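Local coordinates for FAD:protein FMN transferase (Vibrio cholerae, PDB 6NXI) that probably transfers the FMN part of FAD onto a threonine hydroxyl of a target flavoprotein, with magnesium as cofactor, at residues A[97-100]-A[101-104]; A[85-88]-A[89-92]; A[37-40]-A[41-45]. All blocks are in the same frame, centred on the assembly; numbering follows the deposited sequence.

All three contacts are local, each within one continuous run of chain. Interaction 3 comes first, on helix 32-50. Interaction 2 follows at the end of helix 75-90, and interaction 1 at the start of helix 100-105, the next helix. The centres of interactions 1 and 2 lie about 16 Å apart. The centre of interaction 3 is about 27 Å from that of interaction 1 and about 29 Å from that of interaction 2. None touches another. Interactions 1 and 2 thus sit on successive helices near the FAD and metal sites, interaction 1 beside the adenosine and interaction 2 beside helix 265-278. Interaction 3 belongs to a helix packed on strands 7-14 and 17-24.

Interaction 1 of 3, residues A[97-100]-A[101-104]; sequences VTVG and PLVN. With FAD (flavin-adenine dinucleotide), chain B.
Val99 and Val103 lie one helical turn apart and meet through their CG2 methyls, 3.8 Å from each other. Both also face the bound FAD. Val99 CG2 comes over the face of the adenine and sits 3.6 Å from FAD C5A. With Val99 CG1 anti to the carbonyl carbon (chi1 -68°), CG2 falls between the backbone N and the carbonyl carbon and faces the ring. Val103 is turned the other way about its first torsion (chi1 170°). Its CG1 lies anti to the backbone N and reaches 3.6 Å from FAD O2B, the 2'-hydroxyl of the adenosine ribose. Val103 CG2 touches the same sugar. The two valines thus make one apolar surface, Val99 under the base and Val103 along the ribose. Val97 joins them in the FAD pocket, and Asp152 nearby hydrogen-bonds the cofactor.

The loop 97-99 leads into helix 100-105, with Val99 at the N-cap position. Val99 O receives Val103 N at 2.9 Å, a straight bond of 169°. Leu102 N also reaches Val99 O, but weakly. The next turn bond runs from Asn104 N to Gly100 O at 2.9 Å. Pro101 falls in this first turn, and its CD lies 3.3 Å from Thr98 O.

Leu102 packs on Leu123 of helix 120-127, and its CD1 is 4.2 Å from Val99 CG1, a looser contact. The Asn104 amide folds back toward Gly100 O, with CG 3.2 Å from it, but makes no hydrogen bond there. Thr98 OG1 hydrogen-bonds to Asp96 OD1, in the loop before the helix, and to Gly131 N, beyond helix 120-127.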
ATOM      1  N   VAL A  97      11.064  -2.232  -2.221  1.00 22.15           N
ATOM      2  CA  VAL A  97      10.514  -1.696  -3.493  1.00 21.84           C
ATOM      3  C   VAL A  97      11.446  -2.003  -4.677  1.00 22.85           C
ATOM      4  O   VAL A  97      11.012  -1.773  -5.811  1.00 23.51           O
ATOM      5  CB  VAL A  97      10.195  -0.204  -3.357  1.00 21.96           C
ATOM      6  CG1 VAL A  97       9.051  -0.022  -2.376  1.00 22.66           C
ATOM      7  CG2 VAL A  97      11.433   0.620  -2.992  1.00 23.41           C
ATOM      8  N   THR A  98      12.655  -2.552  -4.475  1.00 23.53           N
ATOM      9  CA  THR A  98      13.506  -2.944  -5.640  1.00 24.53           C
ATOM     10  C   THR A  98      13.149  -4.363  -6.094  1.00 23.90           C
ATOM     11  O   THR A  98      13.827  -4.870  -6.985  1.00 24.09           O
ATOM     12  CB  THR A  98      15.004  -2.861  -5.352  1.00 24.45           C
ATOM     13  OG1 THR A  98      15.354  -3.915  -4.458  1.00 24.67           O
ATOM     14  CG2 THR A  98      15.351  -1.510  -4.782  1.00 25.36           C
ATOM     15  N   VAL A  99      12.044  -4.960  -5.620  1.00 24.31           N
ATOM     16  CA  VAL A  99      11.631  -6.304  -6.113  1.00 23.59           C
ATOM     17  C   VAL A  99      10.894  -6.190  -7.463  1.00 22.88           C
ATOM     18  O   VAL A  99      10.367  -7.223  -7.971  1.00 21.70           O
ATOM     19  CB  VAL A  99      10.773  -7.116  -5.117  1.00 24.63           C
ATOM     20  CG1 VAL A  99      11.562  -7.540  -3.894  1.00 25.80           C
ATOM     21  CG2 VAL A  99       9.472  -6.426  -4.773  1.00 26.01           C
ATOM     22  N   GLY A 100      10.840  -5.018  -8.072  1.00 22.35           N
ATOM     23  CA  GLY A 100      10.261  -4.823  -9.404  1.00 22.21           C
ATOM     24  C   GLY A 100      10.512  -5.981 -10.372  1.00 22.14           C
ATOM     25  O   GLY A 100       9.563  -6.498 -10.963  1.00 22.25           O
ATOM     26  N   PRO A 101      11.768  -6.363 -10.653  1.00 21.92           N
ATOM     27  CA  PRO A 101      12.056  -7.426 -11.621  1.00 22.86           C
ATOM     28  C   PRO A 101      11.337  -8.731 -11.279  1.00 23.22           C
ATOM     29  O   PRO A 101      10.981  -9.431 -12.234  1.00 21.97           O
ATOM     30  CB  PRO A 101      13.607  -7.533 -11.578  1.00 23.61           C
ATOM     31  CG  PRO A 101      14.049  -6.149 -11.108  1.00 23.99           C
ATOM     32  CD  PRO A 101      12.996  -5.807 -10.076  1.00 22.80           C
ATOM     33  N   LEU A 102      11.159  -9.035  -9.987  1.00 22.22           N
ATOM     34  CA  LEU A 102      10.504 -10.292  -9.527  1.00 21.89           C
ATOM     35  C   LEU A 102       8.992 -10.158  -9.633  1.00 21.92           C
ATOM     36  O   LEU A 102       8.333 -11.075 -10.125  1.00 20.83           O
ATOM     37  CB  LEU A 102      10.959 -10.574  -8.097  1.00 22.30           C
ATOM     38  CG  LEU A 102      12.471 -10.794  -7.931  1.00 22.97           C
ATOM     39  CD1 LEU A 102      12.885 -10.607  -6.505  1.00 23.89           C
ATOM     40  CD2 LEU A 102      12.848 -12.185  -8.389  1.00 23.30           C
ATOM     41  N   VAL A 103       8.450  -9.015  -9.250  1.00 21.72           N
ATOM     42  CA  VAL A 103       6.989  -8.774  -9.429  1.00 21.06           C
ATOM     43  C   VAL A 103       6.645  -8.964 -10.917  1.00 20.51           C
ATOM     44  O   VAL A 103       5.655  -9.598 -11.281  1.00 21.03           O
ATOM     45  CB  VAL A 103       6.640  -7.362  -8.952  1.00 21.39           C
ATOM     46  CG1 VAL A 103       5.230  -6.957  -9.337  1.00 20.85           C
ATOM     47  CG2 VAL A 103       6.877  -7.214  -7.448  1.00 22.42           C
ATOM     48  N   ASN A 104       7.482  -8.410 -11.786  1.00 21.12           N
ATOM     49  CA  ASN A 104       7.267  -8.453 -13.237  1.00 21.06           C
ATOM     50  C   ASN A 104       7.423  -9.902 -13.703  1.00 20.51           C
ATOM     51  O   ASN A 104       6.550 -10.365 -14.444  1.00 21.01           O
ATOM     52  CB  ASN A 104       8.213  -7.517 -13.961  1.00 21.79           C
ATOM     53  CG  ASN A 104       7.958  -6.050 -13.652  1.00 24.08           C
ATOM     54  OD1 ASN A 104       7.016  -5.711 -12.955  1.00 26.76           O
ATOM     55  ND2 ASN A 104       8.893  -5.203 -14.071  1.00 25.25           N
TER
HETATM   56  PA  FAD B 500       0.026  -4.247  -1.533  1.00 22.05           P
HETATM   57  O1A FAD B 500      -0.239  -5.498  -0.773  1.00 24.13           O
HETATM   58  O2A FAD B 500      -0.142  -2.937  -0.873  1.00 20.86           O
HETATM   59  O5B FAD B 500       1.491  -4.296  -2.170  1.00 22.90           O
HETATM   60  C5B FAD B 500       1.692  -5.349  -3.151  1.00 22.16           C
HETATM   61  C4B FAD B 500       2.366  -4.815  -4.392  1.00 22.37           C
HETATM   62  O4B FAD B 500       3.674  -4.261  -4.107  1.00 23.87           O
HETATM   63  C3B FAD B 500       2.592  -5.913  -5.430  1.00 22.28           C
HETATM   64  O3B FAD B 500       1.487  -5.961  -6.333  1.00 23.50           O
HETATM   65  C2B FAD B 500       3.914  -5.501  -6.089  1.00 22.17           C
HETATM   66  O2B FAD B 500       3.703  -4.528  -7.088  1.00 23.01           O
HETATM   67  C1B FAD B 500       4.667  -4.884  -4.918  1.00 23.37           C
HETATM   68  N9A FAD B 500       5.412  -5.795  -4.076  1.00 22.93           N
HETATM   69  C8A FAD B 500       5.310  -7.190  -3.984  1.00 21.95           C
HETATM   70  N7A FAD B 500       6.050  -7.667  -3.013  1.00 22.65           N
HETATM   71  C5A FAD B 500       6.711  -6.587  -2.463  1.00 21.88           C
HETATM   72  C6A FAD B 500       7.651  -6.488  -1.427  1.00 22.87           C
HETATM   73  N6A FAD B 500       8.063  -7.524  -0.674  1.00 23.64           N
HETATM   74  N1A FAD B 500       8.063  -5.245  -1.107  1.00 22.41           N
HETATM   75  C2A FAD B 500       7.634  -4.205  -1.849  1.00 21.94           C
HETATM   76  N3A FAD B 500       6.743  -4.179  -2.849  1.00 22.57           N
HETATM   77  C4A FAD B 500       6.323  -5.428  -3.113  1.00 22.14           C
HETATM   78  N1  FAD B 500      -2.171  -1.416 -12.052  1.00 26.98           N
HETATM   79  C2  FAD B 500      -2.520  -1.521 -13.381  1.00 29.64           C
HETATM   80  O2  FAD B 500      -2.994  -2.592 -13.822  1.00 29.26           O
HETATM   81  N3  FAD B 500      -2.396  -0.476 -14.239  1.00 28.29           N
HETATM   82  C4  FAD B 500      -1.895   0.738 -13.847  1.00 29.02           C
HETATM   83  O4  FAD B 500      -1.766   1.650 -14.652  1.00 31.52           O
HETATM   84  C4X FAD B 500      -1.497   0.882 -12.477  1.00 26.44           C
HETATM   85  N5  FAD B 500      -0.998   2.032 -12.073  1.00 25.72           N
HETATM   86  C5X FAD B 500      -0.614   2.145 -10.757  1.00 24.85           C
HETATM   87  C6  FAD B 500      -0.055   3.359 -10.309  1.00 25.15           C
HETATM   88  C7  FAD B 500       0.354   3.559  -9.007  1.00 25.26           C
HETATM   89  C7M FAD B 500       0.940   4.890  -8.595  1.00 26.33           C
HETATM   90  C8  FAD B 500       0.185   2.501  -8.081  1.00 23.59           C
HETATM   91  C8M FAD B 500       0.620   2.642  -6.646  1.00 25.24           C
HETATM   92  C9  FAD B 500      -0.364   1.290  -8.513  1.00 23.77           C
HETATM   93  C9A FAD B 500      -0.779   1.087  -9.836  1.00 24.19           C
HETATM   94  N10 FAD B 500      -1.308  -0.121 -10.307  1.00 26.22           N
HETATM   95  C10 FAD B 500      -1.684  -0.268 -11.631  1.00 25.71           C
HETATM   96  C1' FAD B 500      -1.560  -1.234  -9.365  1.00 28.54           C
HETATM   97  C2' FAD B 500      -0.349  -2.002  -8.973  1.00 29.15           C
HETATM   98  O2' FAD B 500       0.215  -2.658 -10.103  1.00 29.82           O
HETATM   99  C3' FAD B 500      -0.742  -3.061  -7.929  1.00 27.88           C
HETATM  100  O3' FAD B 500      -1.648  -4.013  -8.442  1.00 28.85           O
HETATM  101  C4' FAD B 500      -1.432  -2.502  -6.699  1.00 29.45           C
HETATM  102  O4' FAD B 500      -0.812  -1.280  -6.332  1.00 27.38           O
HETATM  103  C5' FAD B 500      -1.469  -3.511  -5.567  1.00 27.11           C
HETATM  104  O5' FAD B 500      -1.950  -2.831  -4.381  1.00 27.88           O
HETATM  105  P   FAD B 500      -2.364  -3.687  -3.116  1.00 25.29           P
HETATM  106  O1P FAD B 500      -3.185  -4.837  -3.489  1.00 28.57           O
HETATM  107  O2P FAD B 500      -2.811  -2.615  -2.148  1.00 26.96           O
HETATM  108  O3P FAD B 500      -0.926  -4.270  -2.778  1.00 26.71           O

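Interaction 2 of 3, residues A[85-88]-A[89-92]; sequences IRLN and GLTE. With EDO (1,2-ethanediol), chain E.
Thr91 folds its side chain back over the carbonyl of Leu87, one turn earlier in helix 75-90. Its OG1 donates to Leu87 O at 2.7 Å. The backbone Thr91 N donates to the same oxygen at 2.9 Å. The two donors come from opposite faces of the carbonyl plane, so Leu87 O is gripped from both sides. The first torsion of Thr91 (chi1 64°) sets OG1 between the backbone N and the carbonyl carbon, which turns the hydroxyl inward to the helix.

Thr91 is the first residue to leave the helical path, and Glu92 follows with positive phi. Glu92 is the C-prime residue of a Schellman motif: Gly93 N bonds to Asn88 O, and Glu92 N to Gly89 O. In the loop that follows, Leu95 takes part in two more bonds, its N donating to Thr91 OG1 and its O accepting from Asn88 ND2.

On another side, Leu90 CD2 only brushes Leu87 CD2, at 4.4 Å. Leu87 packs on helix 265-278, the helix that carries the magnesium ligands Asp269 and Thr273. Leu90 CD2 lies 3.8 Å from O1 of an ethanediol. This molecule probably comes from the crystallisation liquor. Arg86 reaches it too, through a chain bent at chi3 (71°). Its NH1 bonds O1 of ethanediol at 3.1 Å, and NH2 bonds O2 of ethanediol at 2.8 Å. Both hydroxyls sit at the guanidinium edge. Arg86 NH2 also forms a salt bridge with Glu83.

The Thr91 hydroxyl thus donates back to Leu87 O and accepts from Leu95 N, tying the helix end to the loop.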
ATOM      1  N   ILE A  85      12.355   3.163   2.014  1.00 23.77           N
ATOM      2  CA  ILE A  85      13.663   2.774   2.596  1.00 24.59           C
ATOM      3  C   ILE A  85      13.539   2.653   4.114  1.00 23.77           C
ATOM      4  O   ILE A  85      14.038   1.654   4.656  1.00 25.45           O
ATOM      5  CB  ILE A  85      14.777   3.717   2.131  1.00 26.31           C
ATOM      6  CG1 ILE A  85      14.982   3.550   0.629  1.00 26.87           C
ATOM      7  CG2 ILE A  85      16.050   3.431   2.911  1.00 28.59           C
ATOM      8  CD1 ILE A  85      15.899   4.557   0.056  1.00 28.99           C
ATOM      9  N   ARG A  86      12.871   3.612   4.766  1.00 24.47           N
ATOM     10  CA  ARG A  86      12.710   3.560   6.230  1.00 25.02           C
ATOM     11  C   ARG A  86      11.973   2.279   6.609  1.00 24.99           C
ATOM     12  O   ARG A  86      12.372   1.613   7.598  1.00 26.91           O
ATOM     13  CB  ARG A  86      11.935   4.768   6.743  1.00 25.86           C
ATOM     14  CG  ARG A  86      11.912   4.839   8.257  1.00 26.60           C
ATOM     15  CD  ARG A  86      11.033   5.957   8.739  1.00 27.08           C
ATOM     16  NE  ARG A  86       9.592   5.786   8.581  1.00 27.06           N
ATOM     17  CZ  ARG A  86       8.810   5.230   9.486  1.00 27.59           C
ATOM     18  NH1 ARG A  86       9.332   4.775  10.606  1.00 30.92           N
ATOM     19  NH2 ARG A  86       7.514   5.110   9.282  1.00 27.14           N
ATOM     20  N   LEU A  87      10.918   1.943   5.859  1.00 25.48           N
ATOM     21  CA  LEU A  87      10.098   0.779   6.222  1.00 23.66           C
ATOM     22  C   LEU A  87      10.829  -0.508   5.853  1.00 22.99           C
ATOM     23  O   LEU A  87      10.607  -1.539   6.501  1.00 22.98           O
ATOM     24  CB  LEU A  87       8.735   0.871   5.533  1.00 23.22           C
ATOM     25  CG  LEU A  87       7.835   2.006   6.008  1.00 23.74           C
ATOM     26  CD1 LEU A  87       6.525   2.005   5.250  1.00 23.87           C
ATOM     27  CD2 LEU A  87       7.580   1.938   7.493  1.00 25.17           C
ATOM     28  N   ASN A  88      11.701  -0.450   4.870  1.00 24.23           N
ATOM     29  CA  ASN A  88      12.608  -1.584   4.605  1.00 25.14           C
ATOM     30  C   ASN A  88      13.413  -1.880   5.889  1.00 25.28           C
ATOM     31  O   ASN A  88      13.480  -3.051   6.284  1.00 24.85           O
ATOM     32  CB  ASN A  88      13.527  -1.354   3.406  1.00 24.54           C
ATOM     33  CG  ASN A  88      14.541  -2.467   3.261  1.00 25.17           C
ATOM     34  OD1 ASN A  88      15.667  -2.400   3.825  1.00 26.08           O
ATOM     35  ND2 ASN A  88      14.177  -3.478   2.467  1.00 25.83           N
ATOM     36  N   GLY A  89      14.038  -0.879   6.525  1.00 27.12           N
ATOM     37  CA  GLY A  89      14.789  -1.131   7.771  1.00 28.02           C
ATOM     38  C   GLY A  89      13.889  -1.690   8.860  1.00 28.56           C
ATOM     39  O   GLY A  89      14.254  -2.672   9.497  1.00 28.74           O
ATOM     40  N   LEU A  90      12.702  -1.094   9.036  1.00 28.15           N
ATOM     41  CA  LEU A  90      11.826  -1.442  10.166  1.00 29.43           C
ATOM     42  C   LEU A  90      11.344  -2.879   9.980  1.00 28.12           C
ATOM     43  O   LEU A  90      11.240  -3.557  10.973  1.00 28.75           O
ATOM     44  CB  LEU A  90      10.682  -0.440  10.271  1.00 31.50           C
ATOM     45  CG  LEU A  90       9.804  -0.612  11.504  1.00 33.24           C
ATOM     46  CD1 LEU A  90      10.585  -0.372  12.797  1.00 35.59           C
ATOM     47  CD2 LEU A  90       8.607   0.314  11.409  1.00 33.43           C
ATOM     48  N   THR A  91      11.123  -3.327   8.737  1.00 27.30           N
ATOM     49  CA  THR A  91      10.607  -4.672   8.457  1.00 27.15           C
ATOM     50  C   THR A  91      11.738  -5.659   8.196  1.00 28.30           C
ATOM     51  O   THR A  91      11.446  -6.728   7.652  1.00 27.19           O
ATOM     52  CB  THR A  91       9.554  -4.615   7.333  1.00 26.52           C
ATOM     53  OG1 THR A  91      10.180  -4.178   6.127  1.00 25.24           O
ATOM     54  CG2 THR A  91       8.384  -3.750   7.712  1.00 26.71           C
ATOM     55  N   GLU A  92      12.988  -5.348   8.581  1.00 28.83           N
ATOM     56  CA  GLU A  92      14.118  -6.313   8.478  1.00 31.89           C
ATOM     57  C   GLU A  92      14.259  -6.761   7.007  1.00 29.85           C
ATOM     58  O   GLU A  92      14.566  -7.945   6.789  1.00 29.75           O
ATOM     59  CB  GLU A  92      13.897  -7.494   9.451  1.00 35.36           C
ATOM     60  CG  GLU A  92      13.776  -7.099  10.940  1.00 38.65           C
ATOM     61  CD  GLU A  92      13.317  -8.186  11.933  1.00 42.01           C
ATOM     62  OE1 GLU A  92      13.098  -9.370  11.516  1.00 43.49           O
ATOM     63  OE2 GLU A  92      13.119  -7.852  13.133  1.00 45.04           O
TER
HETATM   64  C1  EDO E 503       6.673   3.040  13.359  1.00 37.37           C
HETATM   65  O1  EDO E 503       7.951   3.618  13.161  1.00 37.50           O
HETATM   66  C2  EDO E 503       5.874   2.872  12.142  1.00 36.05           C
HETATM   67  O2  EDO E 503       5.962   3.981  11.292  1.00 37.40           O

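Interaction 3 of 3, residues A[37-40]-A[41-45]; sequences TEID and RLLEE
Glu38 and Arg41 form the charged part of the contact, an i to i+3 salt bridge on helix 32-50. Arg41 has two modelled conformers; the grip is that of one and is tentative, since the other may differ. The two side chains run side by side in the same direction. Arg41 NE meets Glu38 OE1 at 3.0 Å, and Arg41 NH2 meets Glu38 OE2 at 2.8 Å. Both oxygens are met on the syn side and lie close to the guanidinium plane. The nitrogens stand out of the carboxylate plane, and the two planes are 29° apart. Arg41 bends at chi3 (68°) to bring NE and NH2 alongside the acid. On this side Leu42 crosses Glu38, its CD1 4.0 Å from Glu38 CG.

On a different face, Ile39 CG2 and Leu43 CD1 touch at 3.9 Å, one turn apart.

Backbone bonds join Thr37 O to Arg41 N, Glu38 O to Leu42 N, Ile39 O to Leu43 N, and Asp40 O to Glu44 N.

Beyond the segments, Asp40 bonds to Tyr19 and Glu44 bridges to Arg54. Ile39 and Leu43 pack on strands 7-14 and 17-24 and on helix 157-171. This is the pattern of an amphipathic helix laid against the large antiparallel sheet.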
ATOM      1  N   THR A  37     -12.392  17.872  -9.666  1.00 23.49           N
ATOM      2  CA  THR A  37     -11.433  18.299 -10.706  1.00 23.83           C
ATOM      3  C   THR A  37     -10.017  18.335 -10.114  1.00 22.88           C
ATOM      4  O   THR A  37      -9.070  17.850 -10.765  1.00 24.63           O
ATOM      5  CB  THR A  37     -11.862  19.645 -11.302  1.00 26.28           C
ATOM      6  OG1 THR A  37     -13.092  19.523 -12.026  1.00 26.94           O
ATOM      7  CG2 THR A  37     -10.797  20.136 -12.255  1.00 27.22           C
ATOM      8  N   GLU A  38      -9.846  18.871  -8.922  1.00 22.58           N
ATOM      9  CA  GLU A  38      -8.500  18.959  -8.317  1.00 22.96           C
ATOM     10  C   GLU A  38      -8.070  17.578  -7.831  1.00 22.25           C
ATOM     11  O   GLU A  38      -6.913  17.230  -7.952  1.00 21.98           O
ATOM     12  CB  GLU A  38      -8.478  19.982  -7.200  1.00 23.99           C
ATOM     13  CG  GLU A  38      -7.089  20.173  -6.635  1.00 24.76           C
ATOM     14  CD  GLU A  38      -5.986  20.585  -7.588  1.00 25.14           C
ATOM     15  OE1 GLU A  38      -6.243  20.944  -8.774  1.00 28.19           O
ATOM     16  OE2 GLU A  38      -4.843  20.547  -7.142  1.00 29.73           O
ATOM     17  N   ILE A  39      -9.004  16.807  -7.281  1.00 20.49           N
ATOM     18  CA  ILE A  39      -8.659  15.439  -6.829  1.00 21.33           C
ATOM     19  C   ILE A  39      -8.139  14.648  -8.024  1.00 22.32           C
ATOM     20  O   ILE A  39      -7.123  13.967  -7.907  1.00 21.85           O
ATOM     21  CB  ILE A  39      -9.886  14.769  -6.186  1.00 20.50           C
ATOM     22  CG1 ILE A  39     -10.149  15.428  -4.834  1.00 20.87           C
ATOM     23  CG2 ILE A  39      -9.661  13.261  -6.096  1.00 20.79           C
ATOM     24  CD1 ILE A  39     -11.533  15.119  -4.306  1.00 21.78           C
ATOM     25  N   ASP A  40      -8.820  14.703  -9.160  1.00 22.86           N
ATOM     26  CA  ASP A  40      -8.344  14.001 -10.375  1.00 23.16           C
ATOM     27  C   ASP A  40      -6.949  14.511 -10.768  1.00 22.06           C
ATOM     28  O   ASP A  40      -6.122  13.699 -11.156  1.00 22.78           O
ATOM     29  CB  ASP A  40      -9.370  14.076 -11.494  1.00 25.01           C
ATOM     30  CG  ASP A  40     -10.569  13.186 -11.224  1.00 26.63           C
ATOM     31  OD1 ASP A  40     -10.381  12.168 -10.523  1.00 28.43           O
ATOM     32  OD2 ASP A  40     -11.652  13.503 -11.744  1.00 28.50           O
ATOM     33  N   ARG A  41      -6.690  15.810 -10.714  1.00 23.11           N
ATOM     34  CA  ARG A  41      -5.355  16.361 -11.089  0.60 24.06           C
ATOM     35  C   ARG A  41      -4.276  15.820 -10.137  1.00 23.50           C
ATOM     36  O   ARG A  41      -3.117  15.467 -10.615  1.00 23.18           O
ATOM     37  CB  ARG A  41      -5.404  17.892 -11.064  0.60 26.06           C
ATOM     38  CG  ARG A  41      -4.200  18.549 -11.730  0.60 28.17           C
ATOM     39  CD  ARG A  41      -4.023  20.009 -11.357  0.60 30.95           C
ATOM     40  NE  ARG A  41      -3.655  20.156  -9.962  0.60 31.60           N
ATOM     41  CZ  ARG A  41      -2.453  19.917  -9.455  0.60 33.30           C
ATOM     42  NH1 ARG A  41      -1.433  19.636 -10.246  0.60 35.11           N
ATOM     43  NH2 ARG A  41      -2.264  20.031  -8.157  0.60 33.24           N
ATOM     44  N   LEU A  42      -4.575  15.785  -8.829  1.00 22.11           N
ATOM     45  CA  LEU A  42      -3.584  15.352  -7.812  1.00 21.37           C
ATOM     46  C   LEU A  42      -3.291  13.879  -8.081  1.00 20.41           C
ATOM     47  O   LEU A  42      -2.149  13.501  -7.959  1.00 20.22           O
ATOM     48  CB  LEU A  42      -4.119  15.625  -6.407  1.00 22.15           C
ATOM     49  CG  LEU A  42      -4.146  17.096  -6.002  1.00 21.92           C
ATOM     50  CD1 LEU A  42      -5.036  17.295  -4.798  1.00 21.82           C
ATOM     51  CD2 LEU A  42      -2.743  17.597  -5.696  1.00 23.44           C
ATOM     52  N   LEU A  43      -4.319  13.078  -8.322  1.00 21.36           N
ATOM     53  CA  LEU A  43      -4.078  11.624  -8.497  1.00 20.57           C
ATOM     54  C   LEU A  43      -3.359  11.342  -9.832  1.00 21.82           C
ATOM     55  O   LEU A  43      -2.515  10.415  -9.879  1.00 21.32           O
ATOM     56  CB  LEU A  43      -5.402  10.876  -8.342  1.00 22.09           C
ATOM     57  CG  LEU A  43      -5.942  10.868  -6.929  1.00 22.05           C
ATOM     58  CD1 LEU A  43      -7.324  10.223  -6.904  1.00 22.94           C
ATOM     59  CD2 LEU A  43      -4.997  10.181  -5.969  1.00 22.72           C
ATOM     60  N   GLU A  44      -3.688  12.069 -10.889  1.00 21.75           N
ATOM     61  CA  GLU A  44      -2.960  11.968 -12.174  1.00 22.80           C
ATOM     62  C   GLU A  44      -1.497  12.316 -11.947  1.00 23.19           C
ATOM     63  O   GLU A  44      -0.671  11.619 -12.466  1.00 23.53           O
ATOM     64  CB  GLU A  44      -3.622  12.833 -13.238  1.00 25.11           C
ATOM     65  CG  GLU A  44      -4.793  12.094 -13.843  1.00 26.65           C
ATOM     66  CD  GLU A  44      -4.308  10.855 -14.562  1.00 26.48           C
ATOM     67  OE1 GLU A  44      -4.537   9.731 -14.067  1.00 28.64           O
ATOM     68  OE2 GLU A  44      -3.630  11.024 -15.607  1.00 29.50           O
ATOM     69  N   GLU A  45      -1.203  13.345 -11.149  1.00 22.81           N
ATOM     70  CA  GLU A  45       0.204  13.659 -10.791  1.00 22.71           C
ATOM     71  C   GLU A  45       0.867  12.461 -10.089  1.00 22.02           C
ATOM     72  O   GLU A  45       2.020  12.184 -10.335  1.00 20.76           O
ATOM     73  CB  GLU A  45       0.245  14.925  -9.946  1.00 25.25           C
ATOM     74  CG  GLU A  45       1.650  15.371  -9.557  1.00 26.88           C
ATOM     75  CD  GLU A  45       1.614  16.723  -8.855  1.00 29.01           C
ATOM     76  OE1 GLU A  45       0.869  16.855  -7.853  1.00 27.96           O
ATOM     77  OE2 GLU A  45       2.300  17.667  -9.365  1.00 30.79           O
TER